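Local coordinates for protein formiminoglutamase (Trypanosoma cruzi, PDB 4MYL) that probably hydrolyses N-formimino-L-glutamate to glutamate and formamide at a two-manganese centre of the arginase family, at residues Asp31-Gly36 and Arg111-Phe116; Ser147-Arg152 and Leu193-Val198; Ser234-Ser239 and Met279-Pro284. The protein carries 1 engineered substitution. One frame throughout, in Å; residues are numbered along the deposited sequence.

Contact 1 of 3, residues Asp31-Gly36 and Arg111-Phe116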
loop_
_atom_site.group_PDB
_atom_site.type_symbol
_atom_site.label_atom_id
_atom_site.label_comp_id
_atom_site.label_asym_id
_atom_site.label_seq_id
_atom_site.Cartn_x
_atom_site.Cartn_y
_atom_site.Cartn_z
ATOM N N ASP A 31 -0.878 22.205 -27.361
ATOM C CA ASP A 31 -2.009 22.393 -26.464
ATOM C C ASP A 31 -1.533 22.492 -25.020
ATOM O O ASP A 31 -2.040 23.294 -24.233
ATOM C CB ASP A 31 -2.950 21.217 -26.635
ATOM C CG ASP A 31 -3.342 21.025 -28.084
ATOM O OD1 ASP A 31 -3.989 21.944 -28.622
ATOM O OD2 ASP A 31 -2.987 19.984 -28.683
ATOM N N ILE A 32 -0.526 21.684 -24.703
ATOM C CA ILE A 32 0.005 21.581 -23.354
ATOM C C ILE A 32 1.510 21.805 -23.373
ATOM O O ILE A 32 2.238 21.150 -24.119
ATOM C CB ILE A 32 -0.321 20.176 -22.740
ATOM C CG1 ILE A 32 -1.837 20.023 -22.511
ATOM C CG2 ILE A 32 0.479 19.927 -21.458
ATOM C CD1 ILE A 32 -2.298 18.590 -22.327
ATOM N N VAL A 33 1.977 22.733 -22.544
ATOM C CA VAL A 33 3.409 22.986 -22.443
ATOM C C VAL A 33 3.953 22.590 -21.076
ATOM O O VAL A 33 3.453 23.043 -20.047
ATOM C CB VAL A 33 3.717 24.450 -22.714
ATOM C CG1 VAL A 33 5.229 24.697 -22.669
ATOM C CG2 VAL A 33 3.100 24.853 -24.064
ATOM N N ILE A 34 4.966 21.726 -21.089
ATOM C CA ILE A 34 5.615 21.245 -19.876
ATOM C C ILE A 34 6.827 22.121 -19.532
ATOM O O ILE A 34 7.702 22.356 -20.368
ATOM C CB ILE A 34 6.068 19.758 -20.011
ATOM C CG1 ILE A 34 4.858 18.830 -20.164
ATOM C CG2 ILE A 34 6.938 19.332 -18.823
ATOM C CD1 ILE A 34 5.221 17.460 -20.699
ATOM N N ILE A 35 6.867 22.593 -18.291
ATOM C CA ILE A 35 7.956 23.434 -17.799
ATOM C C ILE A 35 8.525 22.791 -16.537
ATOM O O ILE A 35 7.783 22.458 -15.620
ATOM C CB ILE A 35 7.444 24.861 -17.474
ATOM C CG1 ILE A 35 6.782 25.480 -18.714
ATOM C CG2 ILE A 35 8.573 25.729 -16.962
ATOM C CD1 ILE A 35 5.716 26.515 -18.416
ATOM N N GLY A 36 9.835 22.593 -16.495
ATOM C CA GLY A 36 10.476 22.007 -15.326
ATOM C C GLY A 36 10.984 23.072 -14.382
ATOM O O GLY A 36 11.374 24.161 -14.815
ATOM N N ARG A 111 -1.440 33.110 -24.324
ATOM C CA ARG A 111 -1.757 32.730 -25.691
ATOM C C ARG A 111 -2.760 31.584 -25.702
ATOM O O ARG A 111 -3.113 31.073 -26.761
ATOM C CB ARG A 111 -0.508 32.345 -26.480
ATOM C CG ARG A 111 -0.136 30.914 -26.322
ATOM C CD ARG A 111 0.962 30.500 -27.273
ATOM N NE ARG A 111 1.641 29.339 -26.724
ATOM C CZ ARG A 111 2.724 29.415 -25.961
ATOM N NH1 ARG A 111 3.261 30.602 -25.693
ATOM N NH2 ARG A 111 3.275 28.310 -25.477
ATOM N N GLY A 112 -3.208 31.176 -24.517
ATOM C CA GLY A 112 -4.294 30.221 -24.399
ATOM C C GLY A 112 -3.876 28.767 -24.376
ATOM O O GLY A 112 -4.721 27.878 -24.520
ATOM N N ALA A 113 -2.581 28.510 -24.218
ATOM C CA ALA A 113 -2.117 27.131 -24.057
ATOM C C ALA A 113 -2.157 26.744 -22.573
ATOM O O ALA A 113 -2.422 27.592 -21.708
ATOM C CB ALA A 113 -0.728 26.939 -24.644
ATOM N N PHE A 114 -1.921 25.467 -22.285
ATOM C CA PHE A 114 -2.010 24.955 -20.912
ATOM C C PHE A 114 -0.631 24.636 -20.378
ATOM O O PHE A 114 0.017 23.705 -20.861
ATOM C CB PHE A 114 -2.851 23.680 -20.861
ATOM C CG PHE A 114 -3.157 23.210 -19.463
ATOM C CD1 PHE A 114 -2.233 22.448 -18.744
ATOM C CD2 PHE A 114 -4.373 23.519 -18.870
ATOM C CE1 PHE A 114 -2.524 22.017 -17.451
ATOM C CE2 PHE A 114 -4.670 23.089 -17.579
ATOM C CZ PHE A 114 -3.742 22.339 -16.872
ATOM N N PRO A 115 -0.177 25.398 -19.367
ATOM C CA PRO A 115 1.148 25.139 -18.792
ATOM C C PRO A 115 1.050 24.059 -17.711
ATOM O O PRO A 115 0.186 24.156 -16.831
ATOM C CB PRO A 115 1.523 26.481 -18.137
ATOM C CG PRO A 115 0.236 27.328 -18.111
ATOM C CD PRO A 115 -0.890 26.479 -18.665
ATOM N N PHE A 116 1.908 23.044 -17.792
ATOM C CA PHE A 116 2.031 22.054 -16.726
ATOM C C PHE A 116 3.427 22.169 -16.162
ATOM O O PHE A 116 4.400 21.937 -16.880
ATOM C CB PHE A 116 1.810 20.627 -17.249
ATOM C CG PHE A 116 2.174 19.547 -16.245
ATOM C CD1 PHE A 116 1.276 19.153 -15.273
ATOM C CD2 PHE A 116 3.428 18.936 -16.270
ATOM C CE1 PHE A 116 1.613 18.165 -14.341
ATOM C CE2 PHE A 116 3.763 17.939 -15.343
ATOM C CZ PHE A 116 2.852 17.559 -14.381
HETATM O O HOH W 1 -4.473 24.723 -24.894
#
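Phe-116 lies alongside Ile-34, both side chains pointing the same way off the sheet, with CD2 of the ring 4.1 Å from Ile-34 CG1. Two residues earlier Phe-114 CB meets Ile-32 CG1 at 4.1 Å, its ring leading away. Each phenylalanine holds CG anti to its backbone N, which in Phe-116 (chi1 169°) sets the ring beside the isoleucine on the same face. Val-33 and Pro-115 form a pair on the other face; there Val-33 CG2 abuts the guanidinium edge of Arg-111, 3.7 Å from NH2, and that guanidinium is salt-bridged to Glu-27. Four backbone bonds join the parallel strands: Phe-114 N to Asp-31 O, Val-33 N to Phe-114 O (2.8 Å), Phe-116 N to Val-33 O (2.7 Å, 172° at the hydrogen) and Ile-35 N to Phe-116 O. Pro-115 costs this ladder nothing, because none of the four uses its nitrogen. At the Asp-31 end a water donates to both Asp-31 O and Gly-112 O, the latter residue closing helix 94-110 with a Schellman motif. These are strands of the parallel arginase-fold sheet, flanked by strands 83-88 and 274-280. Phe-299, Phe-302 and Phe-306 of helix 290-307 pack on the isoleucine and phenylalanine face, whereas helix 94-110 packs on Pro-115 and Ile-35.

Contact 2 of 3, residues Ser147-Arg152 and Leu193-Val198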
loop_
_atom_site.group_PDB
_atom_site.type_symbol
_atom_site.label_atom_id
_atom_site.label_comp_id
_atom_site.label_asym_id
_atom_site.label_seq_id
_atom_site.Cartn_x
_atom_site.Cartn_y
_atom_site.Cartn_z
ATOM N N SER A 147 -0.975 17.611 1.912
ATOM C CA SER A 147 -1.179 17.225 3.306
ATOM C C SER A 147 -1.016 18.414 4.264
ATOM O O SER A 147 -1.551 18.402 5.372
ATOM C CB SER A 147 -0.183 16.129 3.690
ATOM O OG SER A 147 1.140 16.562 3.450
ATOM N N HIS A 148 -0.257 19.418 3.820
ATOM C CA HIS A 148 -0.007 20.663 4.565
ATOM C C HIS A 148 -0.817 21.807 3.974
ATOM O O HIS A 148 -1.303 21.707 2.848
ATOM C CB HIS A 148 1.484 21.031 4.530
ATOM C CG HIS A 148 2.363 20.061 5.257
ATOM N ND1 HIS A 148 2.859 18.915 4.667
ATOM C CD2 HIS A 148 2.826 20.059 6.527
ATOM C CE1 HIS A 148 3.592 18.252 5.542
ATOM N NE2 HIS A 148 3.595 18.927 6.676
ATOM N N LEU A 149 -0.947 22.898 4.732
ATOM C CA LEU A 149 -1.699 24.070 4.280
ATOM C C LEU A 149 -0.837 25.062 3.480
ATOM O O LEU A 149 -1.365 25.852 2.689
ATOM C CB LEU A 149 -2.379 24.775 5.462
ATOM C CG LEU A 149 -3.378 23.930 6.269
ATOM C CD1 LEU A 149 -4.041 24.764 7.368
ATOM C CD2 LEU A 149 -4.424 23.328 5.370
ATOM N N ASP A 150 0.480 25.013 3.692
ATOM C CA ASP A 150 1.428 25.825 2.942
ATOM C C ASP A 150 1.140 27.315 3.042
ATOM O O ASP A 150 1.264 28.049 2.048
ATOM C CB ASP A 150 1.472 25.391 1.484
ATOM C CG ASP A 150 1.790 23.944 1.350
ATOM O OD1 ASP A 150 2.820 23.525 1.916
ATOM O OD2 ASP A 150 1.002 23.220 0.715
ATOM N N VAL A 151 0.778 27.750 4.248
ATOM C CA VAL A 151 0.484 29.159 4.512
ATOM C C VAL A 151 1.274 29.695 5.706
ATOM O O VAL A 151 1.152 30.864 6.053
ATOM C CB VAL A 151 -1.043 29.403 4.738
ATOM C CG1 VAL A 151 -1.839 29.109 3.459
ATOM C CG2 VAL A 151 -1.560 28.560 5.909
ATOM N N ARG A 152 2.090 28.856 6.334
ATOM C CA ARG A 152 2.848 29.313 7.500
ATOM C C ARG A 152 3.771 30.513 7.197
ATOM O O ARG A 152 4.258 30.676 6.078
ATOM C CB ARG A 152 3.606 28.151 8.168
ATOM C CG ARG A 152 4.708 27.535 7.341
ATOM C CD ARG A 152 5.387 26.412 8.121
ATOM N NE ARG A 152 4.516 25.248 8.287
ATOM C CZ ARG A 152 4.361 24.572 9.425
ATOM N NH1 ARG A 152 5.021 24.939 10.519
ATOM N NH2 ARG A 152 3.542 23.523 9.472
ATOM N N LEU A 193 -2.998 27.467 14.008
ATOM C CA LEU A 193 -2.886 28.854 13.551
ATOM C C LEU A 193 -2.983 28.941 12.041
ATOM O O LEU A 193 -3.538 29.883 11.497
ATOM C CB LEU A 193 -1.560 29.484 13.985
ATOM C CG LEU A 193 -1.232 29.582 15.477
ATOM C CD1 LEU A 193 -0.131 30.597 15.662
ATOM C CD2 LEU A 193 -2.451 29.965 16.296
ATOM N N HIS A 194 -2.413 27.962 11.360
ATOM C CA HIS A 194 -2.439 27.939 9.904
ATOM C C HIS A 194 -3.839 27.672 9.375
ATOM O O HIS A 194 -4.273 28.309 8.431
ATOM C CB HIS A 194 -1.427 26.916 9.399
ATOM C CG HIS A 194 -0.083 27.056 10.051
ATOM N ND1 HIS A 194 0.676 25.975 10.449
ATOM C CD2 HIS A 194 0.613 28.159 10.419
ATOM C CE1 HIS A 194 1.792 26.406 11.009
ATOM N NE2 HIS A 194 1.778 27.727 11.004
ATOM N N ALA A 195 -4.550 26.732 9.990
ATOM C CA ALA A 195 -5.950 26.487 9.632
ATOM C C ALA A 195 -6.776 27.758 9.830
ATOM O O ALA A 195 -7.567 28.122 8.981
ATOM C CB ALA A 195 -6.514 25.357 10.449
ATOM N N GLN A 196 -6.579 28.424 10.964
ATOM C CA GLN A 196 -7.257 29.693 11.272
ATOM C C GLN A 196 -6.947 30.773 10.237
ATOM O O GLN A 196 -7.842 31.516 9.824
ATOM C CB GLN A 196 -6.843 30.151 12.665
ATOM C CG GLN A 196 -7.373 31.484 13.091
ATOM C CD GLN A 196 -6.908 31.833 14.495
ATOM O OE1 GLN A 196 -5.834 32.400 14.676
ATOM N NE2 GLN A 196 -7.688 31.470 15.486
ATOM N N TYR A 197 -5.684 30.851 9.817
ATOM C CA TYR A 197 -5.264 31.770 8.754
ATOM C C TYR A 197 -6.075 31.550 7.476
ATOM O O TYR A 197 -6.581 32.496 6.878
ATOM C CB TYR A 197 -3.764 31.637 8.462
ATOM C CG TYR A 197 -3.278 32.607 7.402
ATOM C CD1 TYR A 197 -3.278 32.254 6.061
ATOM C CD2 TYR A 197 -2.838 33.884 7.742
ATOM C CE1 TYR A 197 -2.856 33.132 5.082
ATOM C CE2 TYR A 197 -2.414 34.776 6.767
ATOM C CZ TYR A 197 -2.431 34.390 5.428
ATOM O OH TYR A 197 -2.015 35.251 4.433
ATOM N N VAL A 198 -6.198 30.296 7.047
ATOM C CA VAL A 198 -6.997 30.000 5.863
ATOM C C VAL A 198 -8.463 30.396 6.050
ATOM O O VAL A 198 -9.031 31.085 5.208
ATOM C CB VAL A 198 -6.940 28.515 5.465
ATOM C CG1 VAL A 198 -7.816 28.288 4.240
ATOM C CG2 VAL A 198 -5.512 28.096 5.172
#
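The loop 147-152 comes up to the side of helix 193-198 without pairing to it, the backbones being nearest at Arg-152 and His-194, whose CA atoms are 6.0 Å apart. No hydrogen bond crosses; side chains of the loop pack on side chains and on the helix backbone. Arg-152 wraps the His-194 ring at two places. Its CB sits over one face, 3.8 Å from the ring centroid and 26° off the normal, a CH-pi contact displaced toward NE2. Further along, the chain bends at chi3 (70°) and brings the guanidinium round so that His-194 CE1 stands over its centre, 3.5 Å from CZ. The two planes are 55° apart; the ring therefore presents a corner to the guanidinium and does not stack on it. His-194 NE2 is buried here with no polar partner in the model, and the adjacent cation would probably disfavour protonation of the ring. Arg-152 NH2 is salt-bridged to Asp-15 of the second subunit, which fixes the far end of the side chain. Beyond this pair the contact is apolar. Leu-149 drives CD1 against the helix backbone, tightly, at 3.4 Å from Ala-195 CA. Val-151 fills the next position, its CB 3.9 Å from Tyr-197 CD1 and its CG2 4.0 Å from Val-198 CG2. On the same loop His-148 and Asp-150, both manganese ligands, turn to the metal centre and leave the alternating Leu-149 and Val-151 to the helix. Glu-182 of strand 180-185 and Leu-205 of strand 204-207 pack against Leu-149 and Val-198, while helix 165-170 borders Val-151 through Phe-166 and Tyr-197 through Leu-170.

Contact 3 of 3, residues Ser234-Ser239 and Met279-Pro284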
loop_
_atom_site.group_PDB
_atom_site.type_symbol
_atom_site.label_atom_id
_atom_site.label_comp_id
_atom_site.label_asym_id
_atom_site.label_seq_id
_atom_site.Cartn_x
_atom_site.Cartn_y
_atom_site.Cartn_z
ATOM N N SER A 234 -3.155 22.694 -8.242
ATOM C CA SER A 234 -1.810 22.543 -7.678
ATOM C C SER A 234 -1.720 21.222 -6.911
ATOM O O SER A 234 -2.328 21.080 -5.843
ATOM C CB SER A 234 -1.487 23.712 -6.746
ATOM O OG SER A 234 -0.111 23.736 -6.426
ATOM N N PHE A 235 -0.986 20.260 -7.468
ATOM C CA PHE A 235 -0.970 18.904 -6.912
ATOM C C PHE A 235 0.372 18.616 -6.235
ATOM O O PHE A 235 1.342 18.292 -6.893
ATOM C CB PHE A 235 -1.257 17.840 -7.997
ATOM C CG PHE A 235 -1.993 16.617 -7.477
ATOM C CD1 PHE A 235 -1.641 16.038 -6.277
ATOM C CD2 PHE A 235 -3.061 16.084 -8.175
ATOM C CE1 PHE A 235 -2.318 14.944 -5.798
ATOM C CE2 PHE A 235 -3.745 14.978 -7.693
ATOM C CZ PHE A 235 -3.373 14.420 -6.499
ATOM N N ASP A 236 0.415 18.753 -4.920
ATOM C CA ASP A 236 1.598 18.422 -4.154
ATOM C C ASP A 236 1.582 16.917 -3.851
ATOM O O ASP A 236 0.663 16.433 -3.212
ATOM C CB ASP A 236 1.591 19.251 -2.865
ATOM C CG ASP A 236 2.903 19.190 -2.109
ATOM O OD1 ASP A 236 3.513 18.109 -2.023
ATOM O OD2 ASP A 236 3.310 20.233 -1.565
ATOM N N VAL A 237 2.578 16.172 -4.317
ATOM C CA VAL A 237 2.500 14.728 -4.187
ATOM C C VAL A 237 2.697 14.258 -2.737
ATOM O O VAL A 237 2.562 13.060 -2.438
ATOM C CB VAL A 237 3.442 13.986 -5.178
ATOM C CG1 VAL A 237 2.941 14.174 -6.597
ATOM C CG2 VAL A 237 4.882 14.443 -5.046
ATOM N N ASP A 238 3.018 15.200 -1.848
ATOM C CA ASP A 238 3.068 14.914 -0.414
ATOM C C ASP A 238 1.700 14.453 0.102
ATOM O O ASP A 238 1.587 13.866 1.193
ATOM C CB ASP A 238 3.536 16.141 0.381
ATOM C CG ASP A 238 5.055 16.359 0.318
ATOM O OD1 ASP A 238 5.500 17.454 0.731
ATOM O OD2 ASP A 238 5.804 15.462 -0.134
ATOM N N SER A 239 0.663 14.726 -0.690
ATOM C CA SER A 239 -0.716 14.366 -0.342
ATOM C C SER A 239 -1.044 12.880 -0.545
ATOM O O SER A 239 -2.088 12.424 -0.093
ATOM C CB SER A 239 -1.712 15.213 -1.130
ATOM O OG SER A 239 -1.620 14.936 -2.509
ATOM N N MET A 279 2.896 20.287 -10.186
ATOM C CA MET A 279 3.093 19.048 -9.444
ATOM C C MET A 279 4.386 19.208 -8.664
ATOM O O MET A 279 5.447 19.299 -9.261
ATOM C CB MET A 279 3.185 17.863 -10.422
ATOM C CG MET A 279 3.297 16.499 -9.754
ATOM S SD MET A 279 3.356 15.144 -10.955
ATOM C CE MET A 279 1.709 15.308 -11.647
ATOM N N SER A 280 4.295 19.257 -7.337
ATOM C CA SER A 280 5.443 19.568 -6.477
ATOM C C SER A 280 5.830 18.425 -5.540
ATOM O O SER A 280 4.992 17.595 -5.193
ATOM C CB SER A 280 5.144 20.799 -5.613
ATOM O OG SER A 280 4.776 21.918 -6.390
ATOM N N GLU A 281 7.101 18.416 -5.135
ATOM C CA GLU A 281 7.667 17.552 -4.088
ATOM C C GLU A 281 8.026 16.117 -4.501
ATOM O O GLU A 281 8.347 15.285 -3.636
ATOM C CB GLU A 281 6.830 17.578 -2.798
ATOM C CG GLU A 281 6.583 18.980 -2.205
ATOM C CD GLU A 281 7.864 19.726 -1.831
ATOM O OE1 GLU A 281 8.957 19.116 -1.876
ATOM O OE2 GLU A 281 7.771 20.927 -1.489
ATOM N N LEU A 282 8.005 15.833 -5.804
ATOM C CA LEU A 282 8.555 14.566 -6.289
ATOM C C LEU A 282 10.043 14.525 -5.921
ATOM O O LEU A 282 10.808 15.404 -6.306
ATOM C CB LEU A 282 8.389 14.415 -7.812
ATOM C CG LEU A 282 8.823 13.061 -8.384
ATOM C CD1 LEU A 282 7.966 11.955 -7.809
ATOM C CD2 LEU A 282 8.745 13.062 -9.901
ATOM N N ASN A 283 10.454 13.513 -5.168
ATOM C CA ASN A 283 11.817 13.469 -4.657
ATOM C C ASN A 283 12.474 12.112 -4.905
ATOM O O ASN A 283 12.278 11.164 -4.128
ATOM C CB ASN A 283 11.829 13.812 -3.169
ATOM C CG ASN A 283 13.215 14.042 -2.649
ATOM O OD1 ASN A 283 14.156 13.437 -3.126
ATOM N ND2 ASN A 283 13.350 14.916 -1.678
ATOM N N PRO A 284 13.242 12.012 -6.002
ATOM C CA PRO A 284 13.838 10.733 -6.408
ATOM C C PRO A 284 14.978 10.276 -5.501
ATOM O O PRO A 284 15.364 9.111 -5.580
ATOM C CB PRO A 284 14.351 11.020 -7.821
ATOM C CG PRO A 284 13.529 12.184 -8.303
ATOM C CD PRO A 284 13.318 13.024 -7.072
#
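Asp-236 and Ser-280 are paired in parallel where both strands end, and two backbone bonds hold them in register. Ser-280 N gives to Phe-235 O at 3.1 Å, while Val-237 N gives to Ser-280 O at 2.9 Å with 167° at the hydrogen. Beyond the pair, segment 234-239 curls into a 3-10 turn. Asp-236 O is gripped twice, by Ser-239 N at 3.0 Å and by Ser-239 OG at 2.8 Å, and Asp-236 OD1 accepts Asp-238 N at 3.0 Å in an Asx turn. This last donor arrives on the anti side of OD1, 21° out of the carboxylate plane. Asp-236 OD2 is met by Asn-122 ND2, and Asp-238 OD2 takes Cys-250 N. Glu-281, at positive phi, leans its methylenes on these aspartates: CG is 3.2 Å from Asp-236 OD1 and 3.5 Å from Asp-238 OD1. A bend at chi2 (-60°) then carries the acid group past them, to where OE1 receives Ser-249 OG and OE2 receives the backbone N of both Cys-43 and Asn-122. Met-279, on the face opposite Asp-236, receives Val-237 CG1 on its CG, with Met-298 of helix 290-307 packed against it. The two strands belong to a beta-alpha-beta unit crossing through helix 258-270. Asp-236 bridges both manganese ions and Asp-238 binds one. Glu-281 OE2 lies 4.5 Å from Asp-236 OD2, a like-charge approach probably eased by the N-H and hydroxyl donors on Glu-281 and by the manganese ions. The Asx turn and Cys-250 N thus hold the two aspartates, and Glu-281, by accepting the N-H of the manganese ligand Asn-122, probably acts as a second-shell residue for it.

How the contacts relate
All three contacts are buried. Contacts 1 and 3 join neighbouring strands within the central parallel sheet, untouched by another subunit, and meet where Phe-116 CZ packs on Met-279 CE. Contact 2 is peripheral, on the other side of the chain centre from contact 1, and borders the second subunit; contact 3 is nearest the centre. Contact 1 is backbone ladder and hydrocarbon, whereas contact 3 adds carboxylates at the strand ends, and contact 2 replaces hydrogen bonds with packing and one arginine over a histidine. Manganese ligands come in contact 2 from a loop, in contact 3 from a strand end and the 3-10 turn after it; the two touch through Ser-147. Contact 1 supplies none.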